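Local coordinates for protein putative secreted lipase (Streptomyces sp. W007, PDB 5H6B) that probably hydrolyses the ester bonds of triacylglycerols as a secreted, thermostable lipase of the alpha/beta-hydrolase fold, at residues A[135-149]-A[200-212]. Residues are numbered along the deposited sequence; the frame is centred on the assembly and turned at random.
Sequences APDNHGTTLLGLTKL and DQVVTPYRTQYLD. With ZN (zinc ion), chain D.
His139 and Asn138 each donate from the side chain to a backbone carbonyl of 200-212. ND1 of His139 reaches Thr208 O at 2.6 Å, in the plane of its ring, while NE2, the other ring nitrogen, binds a zinc ion at 2.3 Å, which Asp185 also binds, so the two bonds fix the imidazole's rotation. Asn138 ND2 meets Gln209 O at 3.0 Å on a nearly straight line (172°), and its amide also lies against CG and CD2 of Leu211, the two side chains crossing at about a right angle. Thr141 carries its hydroxyl opposite the backbone N (chi1 -179°), from where OG1 donates to Val202 O at 2.6 Å. A water accepts from His139 N and gives its protons to Gly140 O and, weakly, Thr208 O. Gln209 lays CB and CG against Pro136 O and OE1 3.2 Å from Ala135 CA, and its NE2 donates to Val203 O at 3.1 Å and weakly to Asp200 OD2. With an alanine here, Val203 O would probably lose its donor and a gap would open where CG and the amide had lain against Pro136 and Ala135. Asp200 OD1 accepts from Val202 N, closing an Asx turn, and from Val203 N, making an Asx motif; OD2 is hydrogen-bonded to His232 ND1, consistent with a Ser-His-Asp triad. The contact joins the loops beyond strands 128-134 and 191-196 of the parallel sheet, with helix 143-147 against Val202 and helix 232-237 touching Val202 and Val203.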
ATOM      1  N   ALA A 135      -2.412   3.912  -5.633  1.00 32.09           N
ATOM      2  CA  ALA A 135      -3.475   4.843  -5.300  1.00 33.04           C
ATOM      3  C   ALA A 135      -3.456   5.331  -3.849  1.00 32.14           C
ATOM      4  O   ALA A 135      -4.499   5.405  -3.216  1.00 33.74           O
ATOM      5  CB  ALA A 135      -4.821   4.250  -5.674  1.00 33.13           C
ATOM      6  N   PRO A 136      -2.272   5.680  -3.314  1.00 34.25           N
ATOM      7  CA  PRO A 136      -2.205   6.039  -1.889  1.00 34.57           C
ATOM      8  C   PRO A 136      -2.785   7.434  -1.597  1.00 36.72           C
ATOM      9  O   PRO A 136      -2.498   8.376  -2.348  1.00 35.21           O
ATOM     10  CB  PRO A 136      -0.710   6.034  -1.619  1.00 34.89           C
ATOM     11  CG  PRO A 136      -0.106   6.489  -2.914  1.00 34.67           C
ATOM     12  CD  PRO A 136      -0.987   5.941  -3.995  1.00 36.03           C
ATOM     13  N   ASP A 137      -3.597   7.582  -0.547  1.00 34.19           N
ATOM     14  CA  ASP A 137      -4.092   8.928  -0.192  1.00 34.50           C
ATOM     15  C   ASP A 137      -3.113   9.684   0.698  1.00 35.05           C
ATOM     16  O   ASP A 137      -3.403   9.993   1.861  1.00 34.53           O
ATOM     17  CB  ASP A 137      -5.514   8.910   0.381  1.00 36.14           C
ATOM     18  CG  ASP A 137      -5.670   8.053   1.652  1.00 37.44           C
ATOM     19  OD1 ASP A 137      -4.901   7.097   1.918  1.00 35.91           O
ATOM     20  OD2 ASP A 137      -6.628   8.351   2.373  1.00 37.64           O
ATOM     21  N   ASN A 138      -1.970  10.054   0.113  1.00 36.71           N
ATOM     22  CA  ASN A 138      -0.812  10.560   0.899  1.00 35.96           C
ATOM     23  C   ASN A 138      -1.028  11.927   1.567  1.00 37.75           C
ATOM     24  O   ASN A 138      -0.342  12.245   2.549  1.00 35.82           O
ATOM     25  CB  ASN A 138       0.483  10.538   0.062  1.00 36.32           C
ATOM     26  CG  ASN A 138       1.148   9.160   0.055  1.00 37.05           C
ATOM     27  OD1 ASN A 138       1.348   8.571   1.114  1.00 36.21           O
ATOM     28  ND2 ASN A 138       1.524   8.659  -1.127  1.00 35.14           N
ATOM     29  N   HIS A 139      -1.966  12.714   1.032  1.00 37.33           N
ATOM     30  CA  HIS A 139      -2.440  13.947   1.684  1.00 40.79           C
ATOM     31  C   HIS A 139      -3.936  13.904   1.956  1.00 39.61           C
ATOM     32  O   HIS A 139      -4.614  14.931   1.959  1.00 42.01           O
ATOM     33  CB  HIS A 139      -2.035  15.165   0.853  1.00 38.91           C
ATOM     34  CG  HIS A 139      -0.604  15.109   0.458  1.00 38.65           C
ATOM     35  ND1 HIS A 139      -0.186  14.459  -0.675  1.00 38.65           N
ATOM     36  CD2 HIS A 139       0.513  15.494   1.107  1.00 38.89           C
ATOM     37  CE1 HIS A 139       1.126  14.499  -0.744  1.00 38.90           C
ATOM     38  NE2 HIS A 139       1.573  15.123   0.322  1.00 40.86           N
ATOM     39  N   GLY A 140      -4.428  12.701   2.231  1.00 40.30           N
ATOM     40  CA  GLY A 140      -5.784  12.509   2.658  1.00 39.33           C
ATOM     41  C   GLY A 140      -6.734  12.603   1.508  1.00 38.27           C
ATOM     42  O   GLY A 140      -6.309  12.636   0.366  1.00 39.79           O
ATOM     43  N   THR A 141      -8.018  12.645   1.838  1.00 39.37           N
ATOM     44  CA  THR A 141      -9.115  12.647   0.871  1.00 41.91           C
ATOM     45  C   THR A 141     -10.346  13.279   1.556  1.00 44.91           C
ATOM     46  O   THR A 141     -10.186  14.031   2.513  1.00 48.46           O
ATOM     47  CB  THR A 141      -9.391  11.211   0.362  1.00 42.91           C
ATOM     48  OG1 THR A 141     -10.448  11.227  -0.591  1.00 43.15           O
ATOM     49  CG2 THR A 141      -9.784  10.243   1.506  1.00 44.85           C
ATOM     50  N   THR A 142     -11.553  12.988   1.077  1.00 47.76           N
ATOM     51  CA  THR A 142     -12.795  13.421   1.740  1.00 49.60           C
ATOM     52  C   THR A 142     -13.657  12.223   2.145  1.00 51.62           C
ATOM     53  O   THR A 142     -13.528  11.108   1.589  1.00 45.55           O
ATOM     54  CB  THR A 142     -13.631  14.353   0.833  1.00 48.84           C
ATOM     55  OG1 THR A 142     -14.108  13.627  -0.303  1.00 49.03           O
ATOM     56  CG2 THR A 142     -12.789  15.545   0.345  1.00 48.23           C
ATOM     57  N   LEU A 143     -14.544  12.460   3.116  1.00 49.83           N
ATOM     58  CA  LEU A 143     -15.519  11.447   3.514  1.00 49.52           C
ATOM     59  C   LEU A 143     -16.388  11.041   2.323  1.00 46.47           C
ATOM     60  O   LEU A 143     -16.720   9.863   2.184  1.00 44.08           O
ATOM     61  CB  LEU A 143     -16.380  11.915   4.692  1.00 51.73           C
ATOM     62  CG  LEU A 143     -15.675  11.991   6.049  1.00 52.81           C
ATOM     63  CD1 LEU A 143     -16.581  12.674   7.061  1.00 53.76           C
ATOM     64  CD2 LEU A 143     -15.258  10.613   6.551  1.00 53.38           C
ATOM     65  N   LEU A 144     -16.699  12.010   1.460  1.00 45.25           N
ATOM     66  CA  LEU A 144     -17.463  11.788   0.217  1.00 46.90           C
ATOM     67  C   LEU A 144     -16.736  10.836  -0.736  1.00 43.31           C
ATOM     68  O   LEU A 144     -17.333   9.889  -1.261  1.00 40.82           O
ATOM     69  CB  LEU A 144     -17.722  13.133  -0.492  1.00 48.60           C
ATOM     70  CG  LEU A 144     -18.524  13.139  -1.804  1.00 54.20           C
ATOM     71  CD1 LEU A 144     -19.949  12.624  -1.568  1.00 55.92           C
ATOM     72  CD2 LEU A 144     -18.532  14.539  -2.413  1.00 52.03           C
ATOM     73  N   GLY A 145     -15.451  11.114  -0.958  1.00 40.83           N
ATOM     74  CA  GLY A 145     -14.565  10.216  -1.691  1.00 41.27           C
ATOM     75  C   GLY A 145     -14.539   8.799  -1.115  1.00 37.15           C
ATOM     76  O   GLY A 145     -14.664   7.823  -1.854  1.00 32.20           O
ATOM     77  N   LEU A 146     -14.421   8.690   0.202  1.00 36.06           N
ATOM     78  CA  LEU A 146     -14.423   7.373   0.852  1.00 39.37           C
ATOM     79  C   LEU A 146     -15.746   6.633   0.698  1.00 38.77           C
ATOM     80  O   LEU A 146     -15.747   5.399   0.584  1.00 37.05           O
ATOM     81  CB  LEU A 146     -14.034   7.480   2.323  1.00 41.52           C
ATOM     82  CG  LEU A 146     -12.583   7.942   2.555  1.00 43.09           C
ATOM     83  CD1 LEU A 146     -12.399   8.381   4.004  1.00 43.61           C
ATOM     84  CD2 LEU A 146     -11.575   6.855   2.188  1.00 42.01           C
ATOM     85  N   THR A 147     -16.861   7.368   0.645  1.00 38.70           N
ATOM     86  CA  THR A 147     -18.163   6.748   0.368  1.00 40.71           C
ATOM     87  C   THR A 147     -18.213   6.093  -1.020  1.00 39.76           C
ATOM     88  O   THR A 147     -19.008   5.195  -1.244  1.00 43.55           O
ATOM     89  CB  THR A 147     -19.352   7.739   0.501  1.00 42.14           C
ATOM     90  OG1 THR A 147     -19.276   8.743  -0.519  1.00 44.65           O
ATOM     91  CG2 THR A 147     -19.391   8.400   1.889  1.00 41.35           C
ATOM     92  N   LYS A 148     -17.361   6.521  -1.945  1.00 40.22           N
ATOM     93  CA  LYS A 148     -17.279   5.872  -3.252  1.00 41.60           C
ATOM     94  C   LYS A 148     -16.659   4.467  -3.237  1.00 37.99           C
ATOM     95  O   LYS A 148     -16.761   3.745  -4.234  1.00 35.66           O
ATOM     96  CB  LYS A 148     -16.593   6.791  -4.269  1.00 44.82           C
ATOM     97  CG  LYS A 148     -17.317   8.126  -4.401  1.00 50.15           C
ATOM     98  CD  LYS A 148     -17.178   8.734  -5.787  1.00 57.84           C
ATOM     99  CE  LYS A 148     -17.609  10.197  -5.797  1.00 59.17           C
ATOM    100  NZ  LYS A 148     -19.001  10.339  -5.286  1.00 60.95           N
ATOM    101  N   LEU A 149     -16.029   4.084  -2.123  1.00 37.32           N
ATOM    102  CA  LEU A 149     -15.662   2.675  -1.883  1.00 38.84           C
ATOM    103  C   LEU A 149     -16.846   1.743  -1.576  1.00 38.27           C
ATOM    104  O   LEU A 149     -16.775   0.550  -1.858  1.00 38.24           O
ATOM    105  CB  LEU A 149     -14.675   2.552  -0.731  1.00 38.55           C
ATOM    106  CG  LEU A 149     -13.290   3.158  -0.882  1.00 39.81           C
ATOM    107  CD1 LEU A 149     -12.612   3.270   0.483  1.00 38.78           C
ATOM    108  CD2 LEU A 149     -12.445   2.357  -1.879  1.00 39.63           C
ATOM    109  N   ASP A 200      -9.167   7.966 -10.834  1.00 37.90           N
ATOM    110  CA  ASP A 200      -9.428   7.782  -9.413  1.00 37.34           C
ATOM    111  C   ASP A 200     -10.629   8.625  -8.976  1.00 36.54           C
ATOM    112  O   ASP A 200     -10.611   9.834  -9.091  1.00 35.60           O
ATOM    113  CB  ASP A 200      -8.200   8.117  -8.578  1.00 36.05           C
ATOM    114  CG  ASP A 200      -8.212   7.437  -7.210  1.00 37.75           C
ATOM    115  OD1 ASP A 200      -9.223   7.600  -6.484  1.00 36.11           O
ATOM    116  OD2 ASP A 200      -7.198   6.767  -6.847  1.00 33.42           O
ATOM    117  N   GLN A 201     -11.660   7.953  -8.465  1.00 35.86           N
ATOM    118  CA  GLN A 201     -12.888   8.600  -7.977  1.00 35.38           C
ATOM    119  C   GLN A 201     -12.934   8.825  -6.456  1.00 35.51           C
ATOM    120  O   GLN A 201     -13.827   9.515  -5.963  1.00 37.68           O
ATOM    121  CB  GLN A 201     -14.109   7.782  -8.444  1.00 37.27           C
ATOM    122  CG  GLN A 201     -14.461   6.510  -7.640  1.00 37.69           C
ATOM    123  CD  GLN A 201     -13.580   5.292  -7.918  1.00 37.01           C
ATOM    124  OE1 GLN A 201     -12.375   5.418  -8.190  1.00 36.54           O
ATOM    125  NE2 GLN A 201     -14.175   4.094  -7.818  1.00 36.56           N
ATOM    126  N   VAL A 202     -12.000   8.215  -5.725  1.00 36.18           N
ATOM    127  CA  VAL A 202     -11.979   8.186  -4.248  1.00 35.88           C
ATOM    128  C   VAL A 202     -11.047   9.233  -3.650  1.00 37.44           C
ATOM    129  O   VAL A 202     -11.324   9.762  -2.579  1.00 36.52           O
ATOM    130  CB  VAL A 202     -11.489   6.796  -3.731  1.00 37.12           C
ATOM    131  CG1 VAL A 202     -11.261   6.781  -2.209  1.00 36.40           C
ATOM    132  CG2 VAL A 202     -12.457   5.698  -4.148  1.00 36.88           C
ATOM    133  N   VAL A 203      -9.917   9.474  -4.321  1.00 41.61           N
ATOM    134  CA  VAL A 203      -8.819  10.298  -3.809  1.00 41.20           C
ATOM    135  C   VAL A 203      -8.504  11.296  -4.902  1.00 42.42           C
ATOM    136  O   VAL A 203      -7.721  11.001  -5.814  1.00 43.84           O
ATOM    137  CB  VAL A 203      -7.557   9.461  -3.524  1.00 40.12           C
ATOM    138  CG1 VAL A 203      -6.442  10.347  -2.991  1.00 42.34           C
ATOM    139  CG2 VAL A 203      -7.862   8.318  -2.568  1.00 40.59           C
ATOM    140  N   THR A 204      -9.155  12.451  -4.820  1.00 42.67           N
ATOM    141  CA  THR A 204      -9.039  13.491  -5.823  1.00 45.38           C
ATOM    142  C   THR A 204      -8.634  14.830  -5.179  1.00 47.44           C
ATOM    143  O   THR A 204      -8.886  15.045  -3.987  1.00 46.75           O
ATOM    144  CB  THR A 204     -10.351  13.683  -6.601  1.00 44.90           C
ATOM    145  OG1 THR A 204     -11.402  14.008  -5.690  1.00 43.35           O
ATOM    146  CG2 THR A 204     -10.707  12.429  -7.382  1.00 43.64           C
ATOM    147  N   PRO A 205      -7.980  15.714  -5.939  1.00 48.52           N
ATOM    148  CA  PRO A 205      -7.443  15.416  -7.278  1.00 46.23           C
ATOM    149  C   PRO A 205      -6.349  14.353  -7.158  1.00 42.95           C
ATOM    150  O   PRO A 205      -5.664  14.291  -6.133  1.00 42.84           O
ATOM    151  CB  PRO A 205      -6.883  16.766  -7.748  1.00 47.20           C
ATOM    152  CG  PRO A 205      -7.474  17.793  -6.821  1.00 45.45           C
ATOM    153  CD  PRO A 205      -7.659  17.088  -5.514  1.00 48.77           C
ATOM    154  N   TYR A 206      -6.233  13.487  -8.163  1.00 41.59           N
ATOM    155  CA  TYR A 206      -5.370  12.293  -8.042  1.00 40.85           C
ATOM    156  C   TYR A 206      -3.889  12.623  -7.807  1.00 40.16           C
ATOM    157  O   TYR A 206      -3.165  11.817  -7.228  1.00 37.60           O
ATOM    158  CB  TYR A 206      -5.536  11.369  -9.252  1.00 40.86           C
ATOM    159  CG  TYR A 206      -4.825  11.833 -10.485  1.00 42.08           C
ATOM    160  CD1 TYR A 206      -3.489  11.490 -10.697  1.00 42.60           C
ATOM    161  CD2 TYR A 206      -5.472  12.629 -11.448  1.00 44.25           C
ATOM    162  CE1 TYR A 206      -2.800  11.928 -11.816  1.00 43.42           C
ATOM    163  CE2 TYR A 206      -4.793  13.044 -12.594  1.00 46.34           C
ATOM    164  CZ  TYR A 206      -3.453  12.686 -12.764  1.00 45.06           C
ATOM    165  OH  TYR A 206      -2.731  13.072 -13.869  1.00 51.35           O
ATOM    166  N   ARG A 207      -3.457  13.796  -8.277  1.00 39.58           N
ATOM    167  CA  ARG A 207      -2.105  14.336  -8.020  1.00 44.04           C
ATOM    168  C   ARG A 207      -1.706  14.444  -6.546  1.00 38.06           C
ATOM    169  O   ARG A 207      -0.537  14.306  -6.236  1.00 37.86           O
ATOM    170  CB  ARG A 207      -1.930  15.710  -8.702  1.00 48.15           C
ATOM    171  CG  ARG A 207      -1.775  15.587 -10.207  1.00 54.18           C
ATOM    172  CD  ARG A 207      -1.325  16.886 -10.848  1.00 61.53           C
ATOM    173  NE  ARG A 207      -0.724  16.665 -12.168  1.00 62.72           N
ATOM    174  CZ  ARG A 207      -1.397  16.561 -13.322  1.00 72.14           C
ATOM    175  NH1 ARG A 207      -2.735  16.644 -13.374  1.00 70.43           N
ATOM    176  NH2 ARG A 207      -0.718  16.371 -14.455  1.00 72.77           N
ATOM    177  N   THR A 208      -2.669  14.637  -5.650  1.00 35.25           N
ATOM    178  CA  THR A 208      -2.387  14.621  -4.212  1.00 38.20           C
ATOM    179  C   THR A 208      -1.909  13.250  -3.690  1.00 38.02           C
ATOM    180  O   THR A 208      -1.440  13.147  -2.552  1.00 35.65           O
ATOM    181  CB  THR A 208      -3.614  15.035  -3.369  1.00 41.24           C
ATOM    182  OG1 THR A 208      -4.701  14.126  -3.605  1.00 38.53           O
ATOM    183  CG2 THR A 208      -4.052  16.472  -3.686  1.00 40.18           C
ATOM    184  N   GLN A 209      -2.029  12.208  -4.510  1.00 37.16           N
ATOM    185  CA  GLN A 209      -1.487  10.893  -4.174  1.00 37.51           C
ATOM    186  C   GLN A 209       0.034  10.881  -4.297  1.00 37.93           C
ATOM    187  O   GLN A 209       0.709  10.153  -3.578  1.00 34.82           O
ATOM    188  CB  GLN A 209      -2.082   9.819  -5.076  1.00 35.89           C
ATOM    189  CG  GLN A 209      -3.602   9.742  -5.009  1.00 35.36           C
ATOM    190  CD  GLN A 209      -4.160   8.791  -6.032  1.00 34.49           C
ATOM    191  OE1 GLN A 209      -3.482   7.860  -6.469  1.00 32.47           O
ATOM    192  NE2 GLN A 209      -5.399   9.025  -6.440  1.00 37.39           N
ATOM    193  N   TYR A 210       0.555  11.695  -5.221  1.00 39.83           N
ATOM    194  CA  TYR A 210       1.990  11.787  -5.478  1.00 39.00           C
ATOM    195  C   TYR A 210       2.772  12.304  -4.281  1.00 37.63           C
ATOM    196  O   TYR A 210       2.290  13.149  -3.537  1.00 35.29           O
ATOM    197  CB  TYR A 210       2.286  12.702  -6.670  1.00 39.82           C
ATOM    198  CG  TYR A 210       1.832  12.217  -8.019  1.00 39.99           C
ATOM    199  CD1 TYR A 210       1.713  10.849  -8.315  1.00 41.10           C
ATOM    200  CD2 TYR A 210       1.569  13.136  -9.042  1.00 42.14           C
ATOM    201  CE1 TYR A 210       1.310  10.434  -9.573  1.00 41.20           C
ATOM    202  CE2 TYR A 210       1.170  12.725 -10.305  1.00 40.26           C
ATOM    203  CZ  TYR A 210       1.049  11.369 -10.557  1.00 42.42           C
ATOM    204  OH  TYR A 210       0.647  10.936 -11.786  1.00 47.74           O
ATOM    205  N   LEU A 211       3.982  11.766  -4.120  1.00 36.52           N
ATOM    206  CA  LEU A 211       4.921  12.199  -3.107  1.00 38.04           C
ATOM    207  C   LEU A 211       5.982  13.128  -3.718  1.00 38.71           C
ATOM    208  O   LEU A 211       6.193  13.170  -4.922  1.00 35.90           O
ATOM    209  CB  LEU A 211       5.592  10.990  -2.463  1.00 37.10           C
ATOM    210  CG  LEU A 211       4.706  10.106  -1.579  1.00 36.74           C
ATOM    211  CD1 LEU A 211       5.405   8.780  -1.322  1.00 37.95           C
ATOM    212  CD2 LEU A 211       4.365  10.760  -0.256  1.00 36.82           C
ATOM    213  N   ASP A 212       6.647  13.873  -2.852  1.00 43.08           N
ATOM    214  CA  ASP A 212       7.692  14.801  -3.247  1.00 42.16           C
ATOM    215  C   ASP A 212       8.953  14.524  -2.445  1.00 42.30           C
ATOM    216  O   ASP A 212       8.902  14.330  -1.232  1.00 41.14           O
ATOM    217  CB  ASP A 212       7.223  16.224  -2.990  1.00 42.98           C
ATOM    218  CG  ASP A 212       8.335  17.246  -3.094  1.00 39.62           C
ATOM    219  OD1 ASP A 212       8.611  17.734  -4.211  1.00 39.02           O
ATOM    220  OD2 ASP A 212       8.891  17.590  -2.034  1.00 42.97           O
TER
HETATM  221 ZN    ZN D 303       3.353  16.457   0.692  1.00 43.02          ZN
HETATM  222  O   HOH W   1      -3.830  12.316  -0.952  1.00 38.83           O
HETATM  223  O   HOH W   2     -16.894   3.942  -6.913  1.00 35.82           O